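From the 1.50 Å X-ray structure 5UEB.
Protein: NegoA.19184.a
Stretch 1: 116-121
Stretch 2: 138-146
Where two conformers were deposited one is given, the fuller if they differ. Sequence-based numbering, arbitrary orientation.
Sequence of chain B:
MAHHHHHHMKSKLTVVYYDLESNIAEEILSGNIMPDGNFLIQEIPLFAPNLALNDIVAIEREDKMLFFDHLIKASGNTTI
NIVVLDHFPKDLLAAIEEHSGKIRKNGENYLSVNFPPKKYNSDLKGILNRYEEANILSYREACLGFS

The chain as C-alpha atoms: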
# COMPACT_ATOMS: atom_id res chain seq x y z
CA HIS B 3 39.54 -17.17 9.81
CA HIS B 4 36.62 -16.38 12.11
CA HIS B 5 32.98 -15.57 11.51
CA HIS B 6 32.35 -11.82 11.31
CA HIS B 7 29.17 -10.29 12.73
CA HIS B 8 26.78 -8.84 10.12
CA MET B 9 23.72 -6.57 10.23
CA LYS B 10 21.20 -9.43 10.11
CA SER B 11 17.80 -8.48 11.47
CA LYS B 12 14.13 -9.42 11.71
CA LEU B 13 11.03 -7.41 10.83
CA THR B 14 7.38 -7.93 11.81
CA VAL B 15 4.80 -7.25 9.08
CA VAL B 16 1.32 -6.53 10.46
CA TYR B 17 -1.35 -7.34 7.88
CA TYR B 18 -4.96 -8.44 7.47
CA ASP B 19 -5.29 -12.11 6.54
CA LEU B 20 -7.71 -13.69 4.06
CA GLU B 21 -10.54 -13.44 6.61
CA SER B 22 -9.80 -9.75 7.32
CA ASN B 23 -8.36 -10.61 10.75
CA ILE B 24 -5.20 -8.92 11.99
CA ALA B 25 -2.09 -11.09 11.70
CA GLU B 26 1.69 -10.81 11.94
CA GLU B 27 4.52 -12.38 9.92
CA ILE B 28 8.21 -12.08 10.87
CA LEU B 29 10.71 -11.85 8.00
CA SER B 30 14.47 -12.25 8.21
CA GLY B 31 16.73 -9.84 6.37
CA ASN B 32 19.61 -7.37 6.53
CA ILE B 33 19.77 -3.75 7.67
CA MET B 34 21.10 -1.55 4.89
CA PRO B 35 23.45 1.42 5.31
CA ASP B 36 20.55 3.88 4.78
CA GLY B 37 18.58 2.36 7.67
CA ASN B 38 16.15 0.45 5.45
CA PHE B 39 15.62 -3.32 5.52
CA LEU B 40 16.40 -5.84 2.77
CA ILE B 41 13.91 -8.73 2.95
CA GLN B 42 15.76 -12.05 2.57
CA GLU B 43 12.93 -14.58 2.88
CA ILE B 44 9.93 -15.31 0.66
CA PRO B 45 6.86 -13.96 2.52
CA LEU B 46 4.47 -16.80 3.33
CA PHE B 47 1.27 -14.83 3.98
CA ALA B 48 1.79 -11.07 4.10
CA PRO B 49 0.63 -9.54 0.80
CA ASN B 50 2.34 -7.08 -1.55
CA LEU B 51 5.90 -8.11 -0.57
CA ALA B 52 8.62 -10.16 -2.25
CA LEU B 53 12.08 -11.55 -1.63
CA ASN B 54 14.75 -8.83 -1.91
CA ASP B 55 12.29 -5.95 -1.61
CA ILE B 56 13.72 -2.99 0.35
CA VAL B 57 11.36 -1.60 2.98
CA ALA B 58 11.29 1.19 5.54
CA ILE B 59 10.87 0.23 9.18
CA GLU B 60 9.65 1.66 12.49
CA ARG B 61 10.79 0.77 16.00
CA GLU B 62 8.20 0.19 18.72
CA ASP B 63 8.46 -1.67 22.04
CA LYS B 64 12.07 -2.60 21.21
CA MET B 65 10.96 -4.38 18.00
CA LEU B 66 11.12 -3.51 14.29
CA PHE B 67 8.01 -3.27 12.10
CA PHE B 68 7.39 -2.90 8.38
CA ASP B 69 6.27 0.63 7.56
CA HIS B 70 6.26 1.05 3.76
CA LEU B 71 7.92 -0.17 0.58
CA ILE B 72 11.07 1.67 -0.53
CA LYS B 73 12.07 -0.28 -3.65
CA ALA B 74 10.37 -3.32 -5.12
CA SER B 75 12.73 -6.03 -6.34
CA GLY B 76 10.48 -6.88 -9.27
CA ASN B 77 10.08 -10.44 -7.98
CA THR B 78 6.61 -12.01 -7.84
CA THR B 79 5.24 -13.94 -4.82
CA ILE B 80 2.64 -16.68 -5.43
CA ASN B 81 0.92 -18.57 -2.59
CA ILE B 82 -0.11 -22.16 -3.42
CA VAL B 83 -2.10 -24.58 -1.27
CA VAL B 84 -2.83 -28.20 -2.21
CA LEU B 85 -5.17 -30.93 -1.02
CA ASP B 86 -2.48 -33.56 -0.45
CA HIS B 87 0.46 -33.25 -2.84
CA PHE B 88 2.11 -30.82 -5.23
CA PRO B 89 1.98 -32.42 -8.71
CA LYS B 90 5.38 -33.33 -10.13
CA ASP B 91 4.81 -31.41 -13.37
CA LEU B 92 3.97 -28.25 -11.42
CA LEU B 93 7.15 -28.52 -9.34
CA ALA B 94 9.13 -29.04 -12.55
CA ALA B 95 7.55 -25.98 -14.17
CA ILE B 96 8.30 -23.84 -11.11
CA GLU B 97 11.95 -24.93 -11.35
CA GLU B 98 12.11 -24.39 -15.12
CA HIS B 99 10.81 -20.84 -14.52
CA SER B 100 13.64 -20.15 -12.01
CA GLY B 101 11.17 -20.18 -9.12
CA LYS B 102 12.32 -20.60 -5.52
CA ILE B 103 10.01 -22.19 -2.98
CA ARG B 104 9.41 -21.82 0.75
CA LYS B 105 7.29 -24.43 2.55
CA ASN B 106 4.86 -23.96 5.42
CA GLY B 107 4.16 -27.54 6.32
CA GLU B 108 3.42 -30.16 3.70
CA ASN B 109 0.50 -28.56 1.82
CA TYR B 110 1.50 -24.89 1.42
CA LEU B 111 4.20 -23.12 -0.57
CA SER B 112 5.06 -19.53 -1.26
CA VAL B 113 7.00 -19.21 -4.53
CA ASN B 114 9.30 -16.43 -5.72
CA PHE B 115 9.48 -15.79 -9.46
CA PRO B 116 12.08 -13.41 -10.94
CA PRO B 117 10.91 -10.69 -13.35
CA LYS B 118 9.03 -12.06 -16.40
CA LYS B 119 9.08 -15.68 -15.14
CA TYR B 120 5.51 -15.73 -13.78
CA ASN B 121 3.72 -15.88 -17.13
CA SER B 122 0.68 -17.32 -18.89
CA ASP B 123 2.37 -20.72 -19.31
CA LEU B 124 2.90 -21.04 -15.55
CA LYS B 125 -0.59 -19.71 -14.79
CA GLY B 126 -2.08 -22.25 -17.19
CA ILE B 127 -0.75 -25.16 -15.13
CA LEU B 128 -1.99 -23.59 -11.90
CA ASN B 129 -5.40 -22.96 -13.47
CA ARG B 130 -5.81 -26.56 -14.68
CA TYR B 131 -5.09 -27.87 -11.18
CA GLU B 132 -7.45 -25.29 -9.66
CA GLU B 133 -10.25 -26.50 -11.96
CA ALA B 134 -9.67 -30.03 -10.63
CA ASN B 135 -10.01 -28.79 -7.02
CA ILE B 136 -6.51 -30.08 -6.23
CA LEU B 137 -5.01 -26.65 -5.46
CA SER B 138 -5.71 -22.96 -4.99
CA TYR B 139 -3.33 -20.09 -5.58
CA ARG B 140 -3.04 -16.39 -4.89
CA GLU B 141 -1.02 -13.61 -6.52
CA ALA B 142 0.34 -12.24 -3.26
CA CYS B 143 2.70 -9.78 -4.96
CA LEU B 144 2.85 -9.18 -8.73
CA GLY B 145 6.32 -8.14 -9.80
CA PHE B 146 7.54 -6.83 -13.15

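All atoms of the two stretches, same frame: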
# COMPACT_ATOMS: atom_id res chain seq x y z
N PRO B 116 11.37 -14.61 -10.47
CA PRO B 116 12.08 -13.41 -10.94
C PRO B 116 11.26 -12.67 -11.99
O PRO B 116 10.29 -13.22 -12.52
CB PRO B 116 13.37 -13.98 -11.55
CG PRO B 116 13.53 -15.34 -10.92
CD PRO B 116 12.13 -15.84 -10.71
N PRO B 117 11.63 -11.43 -12.30
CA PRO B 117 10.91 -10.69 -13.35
C PRO B 117 10.70 -11.52 -14.61
O PRO B 117 11.62 -12.20 -15.08
CB PRO B 117 11.82 -9.49 -13.61
CG PRO B 117 12.54 -9.27 -12.31
CD PRO B 117 12.73 -10.64 -11.72
N LYS B 118 9.48 -11.46 -15.14
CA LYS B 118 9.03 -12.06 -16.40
C LYS B 118 8.84 -13.57 -16.32
O LYS B 118 8.37 -14.16 -17.29
CB LYS B 118 9.90 -11.70 -17.62
CG LYS B 118 10.24 -10.23 -17.73
CD LYS B 118 11.04 -9.92 -18.99
CE LYS B 118 11.33 -8.44 -19.08
NZ LYS B 118 11.88 -8.05 -20.41
N LYS B 119 9.17 -14.23 -15.20
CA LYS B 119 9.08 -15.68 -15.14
C LYS B 119 7.69 -16.18 -14.77
O LYS B 119 7.34 -17.31 -15.12
CB LYS B 119 10.12 -16.24 -14.17
CG LYS B 119 11.55 -16.01 -14.61
CD LYS B 119 11.85 -16.73 -15.91
CE LYS B 119 13.27 -16.46 -16.34
NZ LYS B 119 13.65 -17.33 -17.47
N TYR B 120 6.91 -15.39 -14.05
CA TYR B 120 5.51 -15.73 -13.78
C TYR B 120 4.71 -15.27 -14.99
O TYR B 120 4.43 -14.08 -15.15
CB TYR B 120 5.04 -15.05 -12.50
CG TYR B 120 3.60 -15.35 -12.15
CD1 TYR B 120 3.21 -16.63 -11.78
CD2 TYR B 120 2.63 -14.36 -12.21
CE1 TYR B 120 1.88 -16.92 -11.48
CE2 TYR B 120 1.31 -14.63 -11.90
CZ TYR B 120 0.94 -15.92 -11.53
OH TYR B 120 -0.37 -16.18 -11.22
N ASN B 121 4.34 -16.22 -15.85
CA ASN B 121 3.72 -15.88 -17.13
C ASN B 121 2.50 -16.74 -17.40
O ASN B 121 2.09 -17.54 -16.54
CB ASN B 121 4.75 -15.95 -18.27
CG ASN B 121 5.36 -17.34 -18.43
OD1 ASN B 121 4.83 -18.33 -17.93
ND2 ASN B 121 6.48 -17.41 -19.15
N SER B 138 -5.32 -24.36 -4.85
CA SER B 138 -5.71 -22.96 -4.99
C SER B 138 -4.45 -22.11 -4.94
O SER B 138 -3.46 -22.50 -4.31
CB SER B 138 -6.64 -22.52 -3.86
OG SER B 138 -7.85 -23.27 -3.88
N TYR B 139 -4.50 -20.96 -5.58
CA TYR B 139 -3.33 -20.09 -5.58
C TYR B 139 -3.76 -18.64 -5.50
O TYR B 139 -4.89 -18.27 -5.83
CB TYR B 139 -2.41 -20.36 -6.79
CG TYR B 139 -2.91 -19.84 -8.12
CD1 TYR B 139 -3.82 -20.56 -8.88
CD2 TYR B 139 -2.45 -18.63 -8.63
CE1 TYR B 139 -4.27 -20.08 -10.11
CE2 TYR B 139 -2.89 -18.14 -9.86
CZ TYR B 139 -3.79 -18.87 -10.59
OH TYR B 139 -4.24 -18.38 -11.81
N ARG B 140 -2.82 -17.81 -5.05
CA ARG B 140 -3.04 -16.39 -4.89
C ARG B 140 -1.82 -15.63 -5.39
O ARG B 140 -0.68 -16.02 -5.11
CB ARG B 140 -3.28 -16.08 -3.40
CG ARG B 140 -3.39 -14.62 -3.08
CD ARG B 140 -4.04 -14.45 -1.71
NE ARG B 140 -5.41 -14.93 -1.71
CZ ARG B 140 -6.47 -14.17 -1.96
NH1 ARG B 140 -6.32 -12.88 -2.24
NH2 ARG B 140 -7.69 -14.70 -1.94
N GLU B 141 -2.07 -14.55 -6.11
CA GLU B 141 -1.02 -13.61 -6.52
C GLU B 141 -0.78 -12.64 -5.38
O GLU B 141 -1.37 -11.56 -5.31
CB GLU B 141 -1.41 -12.91 -7.82
CG GLU B 141 -1.51 -13.91 -8.95
CD GLU B 141 -2.06 -13.34 -10.25
OE1 GLU B 141 -1.86 -14.01 -11.28
OE2 GLU B 141 -2.68 -12.25 -10.24
N ALA B 142 0.10 -13.05 -4.45
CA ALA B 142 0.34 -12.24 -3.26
C ALA B 142 1.03 -10.93 -3.61
O ALA B 142 0.71 -9.88 -3.04
CB ALA B 142 1.16 -13.04 -2.26
N CYS B 143 1.97 -10.98 -4.55
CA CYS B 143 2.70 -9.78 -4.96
C CYS B 143 3.07 -9.96 -6.42
O CYS B 143 3.85 -10.87 -6.74
CB CYS B 143 3.96 -9.63 -4.10
SG CYS B 143 4.96 -8.17 -4.46
N LEU B 144 2.52 -9.13 -7.31
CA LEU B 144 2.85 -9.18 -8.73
C LEU B 144 4.05 -8.29 -9.00
O LEU B 144 3.99 -7.08 -8.77
CB LEU B 144 1.66 -8.73 -9.58
CG LEU B 144 0.51 -9.73 -9.66
CD1 LEU B 144 -0.60 -9.18 -10.53
CD2 LEU B 144 1.00 -11.08 -10.19
N GLY B 145 5.12 -8.89 -9.50
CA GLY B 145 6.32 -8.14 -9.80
C GLY B 145 6.28 -7.51 -11.18
O GLY B 145 5.22 -7.11 -11.66
N PHE B 146 7.44 -7.45 -11.83
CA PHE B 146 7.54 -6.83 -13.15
C PHE B 146 7.30 -7.86 -14.26
O PHE B 146 7.56 -9.05 -14.09
CB PHE B 146 8.92 -6.18 -13.32
CG PHE B 146 9.25 -5.15 -12.27
CD1 PHE B 146 8.25 -4.56 -11.51
CD2 PHE B 146 10.56 -4.77 -12.05
CE1 PHE B 146 8.55 -3.62 -10.53
CE2 PHE B 146 10.87 -3.83 -11.08
CZ PHE B 146 9.86 -3.25 -10.32
O HOH W 1 6.27 -11.75 -14.13

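What holds the side chain of Tyr 120 against the second stretch? Its CA-to-CB bond points toward that stretch; chi1 in the t well (180°) turns the ring off the line of that bond, and the hydroxyl reaches the carboxylate of Glu 141. Tyr 120 OH donates a hydrogen bond to Glu 141 OE1 at 2.6 Å, a short contact that pairs a phenol with a strong acceptor. OE1 lies at the edge of the tyrosine ring, near its plane, which suits a phenol, whose O-H prefers that plane. Tyr 120 has more of its surface covered by the other stretch than any other residue here.

How does Glu 141 come to meet it? Glu 141 sits in the strand with its CA-to-CB bond toward the first stretch, as is that of Tyr 139, while the intervening Arg 140 points away; this is the alternation expected of an extended chain. With chi1 m (-64°) and chi2 t (173°), the glutamate extends its carboxylate to the hydroxyl, and OE1 is also hydrogen-bonded elsewhere in the structure. Tyr 139, with chi1 p (74°), brings its ring to the same hydroxyl: Tyr 139 CE2 is 3.5 Å from Tyr 120 OH, a packing contact that covers little area.

What packs against the body of the Tyr 120 ring? Leu 144 does, although its CA-to-CB bond runs sideways. Its chi1 m (-73°) and chi2 t (180°) bring the end of the side chain nearer, placing Leu 144 CD2 4.0 Å from Tyr 120 CE2. The tyrosine thus combines an apolar contact along its ring with a polar one at its tip.

What does Phe 146 offer the first stretch, if its ring leads away? The CA-to-CB bond of Phe 146 is sideways, with chi1 m (-57°). What remains close is the start of the side chain, with Phe 146 CB 4.4 Å from Pro 117 CB, and the carbonyl. Lys 118 N donates to Phe 146 O at 3.3 Å with an angle of 154°, a long but reasonably directed hydrogen bond. Lys 118 turns its CA-to-CB bond away and runs on extended, chi2 to chi4 all t; the polar contact is made by its backbone N. Water 1 joins the same carbonyl, donating to Phe 146 O at 3.0 Å and to Tyr 120 O at 3.1 Å, and so bridges the two backbones.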